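Local coordinates for protein NAD-dependent dehydrogenase (Rhizobium meliloti, PDB 4Z0P) that reduces glyoxylate and hydroxypyruvate with NADPH as the hydride donor, as a member of the D-isomer-specific 2-hydroxyacid dehydrogenase family, at residues A139-G144 against M162-I167; G186-L191 against F216-R221. All blocks are in the same frame, centred on the assembly; numbering follows the deposited sequence.

Contact 1: A139-G144 against M162-I167; sequences ADVTVG and MGFKVI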
loop_
_atom_site.group_PDB
_atom_site.type_symbol
_atom_site.label_atom_id
_atom_site.label_comp_id
_atom_site.label_asym_id
_atom_site.label_seq_id
_atom_site.Cartn_x
_atom_site.Cartn_y
_atom_site.Cartn_z
ATOM N N ALA A 139 3.611 -10.688 7.345
ATOM C CA ALA A 139 4.232 -12.012 7.363
ATOM C C ALA A 139 3.277 -13.144 7.777
ATOM O O ALA A 139 3.538 -14.313 7.505
ATOM C CB ALA A 139 5.477 -12.018 8.251
ATOM N N ASP A 140 2.166 -12.795 8.400
ATOM C CA ASP A 140 1.101 -13.752 8.776
ATOM C C ASP A 140 0.195 -14.152 7.604
ATOM O O ASP A 140 -0.636 -15.048 7.762
ATOM C CB ASP A 140 0.208 -13.150 9.867
ATOM C CG ASP A 140 0.955 -12.856 11.163
ATOM O OD1 ASP A 140 1.882 -13.625 11.522
ATOM O OD2 ASP A 140 0.593 -11.852 11.848
ATOM N N VAL A 141 0.339 -13.482 6.460
ATOM C CA VAL A 141 -0.509 -13.676 5.266
ATOM C C VAL A 141 0.347 -14.183 4.117
ATOM O O VAL A 141 1.417 -13.636 3.825
ATOM C CB VAL A 141 -1.187 -12.360 4.867
ATOM C CG1 VAL A 141 -1.895 -12.442 3.490
ATOM C CG2 VAL A 141 -2.168 -11.958 5.961
ATOM N N THR A 142 -0.150 -15.221 3.453
ATOM C CA THR A 142 0.466 -15.700 2.218
ATOM C C THR A 142 -0.305 -15.140 1.032
ATOM O O THR A 142 -1.517 -15.393 0.878
ATOM C CB THR A 142 0.510 -17.235 2.158
ATOM O OG1 THR A 142 1.370 -17.716 3.208
ATOM C CG2 THR A 142 1.083 -17.682 0.830
ATOM N N VAL A 143 0.390 -14.356 0.223
ATOM C CA VAL A 143 -0.151 -13.858 -1.054
ATOM C C VAL A 143 0.292 -14.825 -2.130
ATOM O O VAL A 143 1.491 -15.119 -2.266
ATOM C CB VAL A 143 0.340 -12.444 -1.396
ATOM C CG1 VAL A 143 -0.279 -11.963 -2.710
ATOM C CG2 VAL A 143 0.028 -11.468 -0.259
ATOM N N GLY A 144 -0.668 -15.322 -2.888
ATOM C CA GLY A 144 -0.382 -16.252 -3.969
ATOM C C GLY A 144 -0.726 -15.574 -5.276
ATOM O O GLY A 144 -1.865 -15.165 -5.455
ATOM N N MET A 162 7.870 -5.946 1.503
ATOM C CA MET A 162 7.021 -5.310 2.515
ATOM C C MET A 162 6.642 -6.240 3.659
ATOM O O MET A 162 6.013 -5.799 4.625
ATOM C CB MET A 162 5.769 -4.733 1.864
ATOM C CG MET A 162 5.997 -3.391 1.173
ATOM S SD MET A 162 6.453 -2.079 2.291
ATOM C CE MET A 162 4.984 -1.990 3.328
ATOM N N GLY A 163 7.003 -7.517 3.546
ATOM C CA GLY A 163 6.868 -8.490 4.630
ATOM C C GLY A 163 5.901 -9.636 4.361
ATOM O O GLY A 163 5.857 -10.581 5.141
ATOM N N PHE A 164 5.099 -9.575 3.288
ATOM C CA PHE A 164 4.207 -10.687 2.983
ATOM C C PHE A 164 4.979 -11.960 2.674
ATOM O O PHE A 164 6.091 -11.925 2.145
ATOM C CB PHE A 164 3.305 -10.370 1.788
ATOM C CG PHE A 164 2.248 -9.330 2.071
ATOM C CD1 PHE A 164 1.064 -9.697 2.684
ATOM C CD2 PHE A 164 2.431 -7.999 1.695
ATOM C CE1 PHE A 164 0.081 -8.755 2.963
ATOM C CE2 PHE A 164 1.443 -7.052 1.969
ATOM C CZ PHE A 164 0.268 -7.430 2.595
ATOM N N LYS A 165 4.387 -13.097 3.026
ATOM C CA LYS A 165 4.830 -14.368 2.460
ATOM C C LYS A 165 4.259 -14.418 1.068
ATOM O O LYS A 165 3.063 -14.176 0.889
ATOM C CB LYS A 165 4.334 -15.536 3.321
ATOM C CG LYS A 165 4.708 -16.905 2.782
ATOM C CD LYS A 165 6.095 -17.343 3.230
ATOM C CE LYS A 165 6.439 -18.714 2.674
ATOM N NZ LYS A 165 6.589 -18.689 1.196
ATOM N N VAL A 166 5.068 -14.771 0.083
ATOM C CA VAL A 166 4.608 -14.740 -1.305
ATOM C C VAL A 166 4.958 -16.027 -1.993
ATOM O O VAL A 166 6.087 -16.504 -1.890
ATOM C CB VAL A 166 5.226 -13.551 -2.084
ATOM C CG1 VAL A 166 4.649 -13.506 -3.485
ATOM C CG2 VAL A 166 4.969 -12.230 -1.380
ATOM N N ILE A 167 3.989 -16.569 -2.712
ATOM C CA ILE A 167 4.222 -17.696 -3.598
ATOM C C ILE A 167 3.605 -17.385 -4.961
ATOM O O ILE A 167 2.694 -16.578 -5.061
ATOM C CB ILE A 167 3.658 -19.021 -3.021
ATOM C CG1 ILE A 167 2.135 -18.937 -2.769
ATOM C CG2 ILE A 167 4.390 -19.372 -1.742
ATOM C CD1 ILE A 167 1.507 -20.193 -2.202
#
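In V143 the CG2 methyl lies anti to the carbonyl carbon while CG1 is anti to the backbone N (chi1 -178°); F164 holds its CG anti to its own carbonyl carbon (chi1 -70°), and its second torsion (-83°) turns CD1 of F164 to CG2 of V143, 3.6 Å away. V143 lies on the first strand of a beta-alpha-beta unit of a Rossmann-type NADPH-binding domain, and F164 comes just before the second; strands 142-146 and 165-169 run parallel, joined by helix 150-161. V141 takes the rim of the same ring, its CB near the ring plane and 4.1 Å from CD1 of F164. L159 of the connecting helix and L115 of helix 97-115 also pack on F164. On the other face of the sheet from V143, OG1 of T142 rests 3.5 Å from CG of K165, while CG2 of T142 reaches CG1 and CD1 of I167. An alanine at T142 would probably open a gap beside I167 and let the aliphatic part of K165 shift, although NZ of K165 has its own salt bridge to E180. Backbone bonds join the strands in the parallel pattern: V143 bonds both ways, its N to O of K165 at 2.8 Å, its O accepting from N of I167 at 2.9 Å.

Contact 2: G186-L191 against F216-R221; sequences GLDAFL and FAKLSR
L191 and L219 meet through their CD2 methyls, 3.7 Å apart, with the two side chains crossing at a slant. The other branch of L191 is carried by an extended second torsion (chi2 168°) to K218, where CD1 of L191 lies 4.0 Å from CB of K218. This is where helix 187-193 of the Rossmann-type domain packs against the loop that leads from helix 213-216 to strand 229-232, a loop that opens with a type I beta turn from F216 to L219. K218 and D188 both hold CG anti to the carbonyl carbon, beside the backbone N (chi1 -67° and -76°). Beyond CG the chain of K218 is straight as far as CE and bends only at its last torsion. Its methylenes run past the carboxylate of D188, with CD of K218 3.4 Å from OD1 of D188 and CE of K218 3.6 Å from OD2 of D188. The charges themselves stay apart: NZ of K218 is 4.5 Å from OD1 of D188, too far for a salt bridge, and a water spans the interval. That water donates to OD1 of D188 at 2.8 Å and accepts a weak bond from NZ of K218. At the backbone, the CA-H of L219 points to O of L191, with CA of L219 and O of L191 3.3 Å apart.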
loop_
_atom_site.group_PDB
_atom_site.type_symbol
_atom_site.label_atom_id
_atom_site.label_comp_id
_atom_site.label_asym_id
_atom_site.label_seq_id
_atom_site.Cartn_x
_atom_site.Cartn_y
_atom_site.Cartn_z
ATOM N N GLY A 186 1.025 -27.993 -9.926
ATOM C CA GLY A 186 1.032 -27.565 -8.523
ATOM C C GLY A 186 -0.086 -26.637 -8.118
ATOM O O GLY A 186 -0.069 -26.129 -6.995
ATOM N N LEU A 187 -1.058 -26.391 -8.993
ATOM C CA LEU A 187 -2.118 -25.404 -8.690
ATOM C C LEU A 187 -2.808 -25.652 -7.350
ATOM O O LEU A 187 -2.931 -24.727 -6.521
ATOM C CB LEU A 187 -3.167 -25.395 -9.811
ATOM C CG LEU A 187 -4.324 -24.388 -9.619
ATOM C CD1 LEU A 187 -3.888 -22.936 -9.499
ATOM C CD2 LEU A 187 -5.286 -24.533 -10.776
ATOM N N ASP A 188 -3.262 -26.890 -7.131
ATOM C CA ASP A 188 -4.003 -27.180 -5.895
ATOM C C ASP A 188 -3.188 -26.978 -4.619
ATOM O O ASP A 188 -3.709 -26.446 -3.615
ATOM C CB ASP A 188 -4.667 -28.560 -5.971
ATOM C CG ASP A 188 -5.924 -28.558 -6.862
ATOM O OD1 ASP A 188 -6.265 -27.525 -7.499
ATOM O OD2 ASP A 188 -6.585 -29.601 -6.923
ATOM N N ALA A 189 -1.914 -27.364 -4.644
ATOM C CA ALA A 189 -1.037 -27.159 -3.489
ATOM C C ALA A 189 -0.837 -25.660 -3.240
ATOM O O ALA A 189 -0.875 -25.187 -2.095
ATOM C CB ALA A 189 0.293 -27.853 -3.717
ATOM N N PHE A 190 -0.622 -24.923 -4.328
ATOM C CA PHE A 190 -0.512 -23.467 -4.293
ATOM C C PHE A 190 -1.766 -22.803 -3.713
ATOM O O PHE A 190 -1.658 -21.983 -2.808
ATOM C CB PHE A 190 -0.146 -22.945 -5.698
ATOM C CG PHE A 190 -0.478 -21.497 -5.945
ATOM C CD1 PHE A 190 -1.723 -21.141 -6.421
ATOM C CD2 PHE A 190 0.476 -20.499 -5.781
ATOM C CE1 PHE A 190 -2.033 -19.803 -6.657
ATOM C CE2 PHE A 190 0.171 -19.166 -6.046
ATOM C CZ PHE A 190 -1.088 -18.821 -6.477
ATOM N N LEU A 191 -2.944 -23.178 -4.200
ATOM C CA LEU A 191 -4.201 -22.585 -3.706
ATOM C C LEU A 191 -4.394 -22.839 -2.219
ATOM O O LEU A 191 -4.773 -21.928 -1.482
ATOM C CB LEU A 191 -5.400 -23.136 -4.480
ATOM C CG LEU A 191 -5.469 -22.752 -5.955
ATOM C CD1 LEU A 191 -6.520 -23.592 -6.665
ATOM C CD2 LEU A 191 -5.767 -21.265 -6.142
ATOM N N PHE A 216 -12.057 -20.942 -5.661
ATOM C CA PHE A 216 -12.129 -20.179 -4.401
ATOM C C PHE A 216 -12.257 -21.106 -3.177
ATOM O O PHE A 216 -11.674 -20.813 -2.121
ATOM C CB PHE A 216 -13.292 -19.184 -4.417
ATOM C CG PHE A 216 -13.249 -18.180 -5.568
ATOM C CD1 PHE A 216 -12.050 -17.584 -5.971
ATOM C CD2 PHE A 216 -14.408 -17.849 -6.251
ATOM C CE1 PHE A 216 -12.017 -16.677 -7.023
ATOM C CE2 PHE A 216 -14.382 -16.945 -7.305
ATOM C CZ PHE A 216 -13.190 -16.378 -7.707
ATOM N N ALA A 217 -12.985 -22.214 -3.338
ATOM C CA ALA A 217 -13.123 -23.235 -2.289
ATOM C C ALA A 217 -11.822 -23.961 -1.905
ATOM O O ALA A 217 -11.759 -24.569 -0.842
ATOM C CB ALA A 217 -14.184 -24.243 -2.680
ATOM N N LYS A 218 -10.811 -23.907 -2.774
ATOM C CA LYS A 218 -9.509 -24.508 -2.504
ATOM C C LYS A 218 -8.520 -23.564 -1.835
ATOM O O LYS A 218 -7.479 -24.012 -1.364
ATOM C CB LYS A 218 -8.906 -25.078 -3.789
ATOM C CG LYS A 218 -9.675 -26.273 -4.329
ATOM C CD LYS A 218 -9.002 -26.745 -5.616
ATOM C CE LYS A 218 -9.737 -27.909 -6.268
ATOM N NZ LYS A 218 -10.739 -27.426 -7.251
ATOM N N LEU A 219 -8.851 -22.278 -1.751
ATOM C CA LEU A 219 -7.989 -21.304 -1.067
ATOM C C LEU A 219 -7.932 -21.571 0.424
ATOM O O LEU A 219 -8.823 -22.201 0.995
ATOM C CB LEU A 219 -8.468 -19.885 -1.365
ATOM C CG LEU A 219 -8.290 -19.443 -2.823
ATOM C CD1 LEU A 219 -8.992 -18.107 -3.107
ATOM C CD2 LEU A 219 -6.812 -19.301 -3.162
ATOM N N SER A 220 -6.855 -21.126 1.050
ATOM C CA SER A 220 -6.673 -21.355 2.472
ATOM C C SER A 220 -7.734 -20.697 3.342
ATOM O O SER A 220 -8.103 -19.533 3.126
ATOM C CB SER A 220 -5.302 -20.854 2.927
ATOM O OG SER A 220 -5.091 -21.287 4.266
ATOM N N ARG A 221 -8.186 -21.444 4.349
ATOM C CA ARG A 221 -8.996 -20.870 5.448
ATOM C C ARG A 221 -8.206 -20.784 6.737
ATOM O O ARG A 221 -8.780 -20.475 7.771
ATOM C CB ARG A 221 -10.247 -21.693 5.655
ATOM C CG ARG A 221 -10.858 -22.054 4.302
ATOM C CD ARG A 221 -12.337 -22.258 4.345
ATOM N NE ARG A 221 -12.995 -21.003 4.671
ATOM C CZ ARG A 221 -13.392 -20.065 3.809
ATOM N NH1 ARG A 221 -14.013 -19.009 4.314
ATOM N NH2 ARG A 221 -13.223 -20.167 2.475
HETATM O O HOH W 1 -8.151 -27.569 -9.545
#

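In the fold
Both contacts belong to the cofactor-binding domain and both are largely buried, yet they show how chemistry follows place in a fold. Contact 1 unites two neighbouring strands of the parallel sheet, so main-chain hydrogen bonds carry it. Contact 2 joins a helix to a loop beside that sheet: leucines form its buried part, while at the exposed margin that it keeps, D188 and K218 are linked only weakly through water. They hold different elements, but F190 connects them, its ring tip packing on G144 and its carbonyl oxygen near the CD1 methyl of I167. The lysines differ too, that of contact 1 finding its acidic partner outside the contact, that of contact 2 facing one across it.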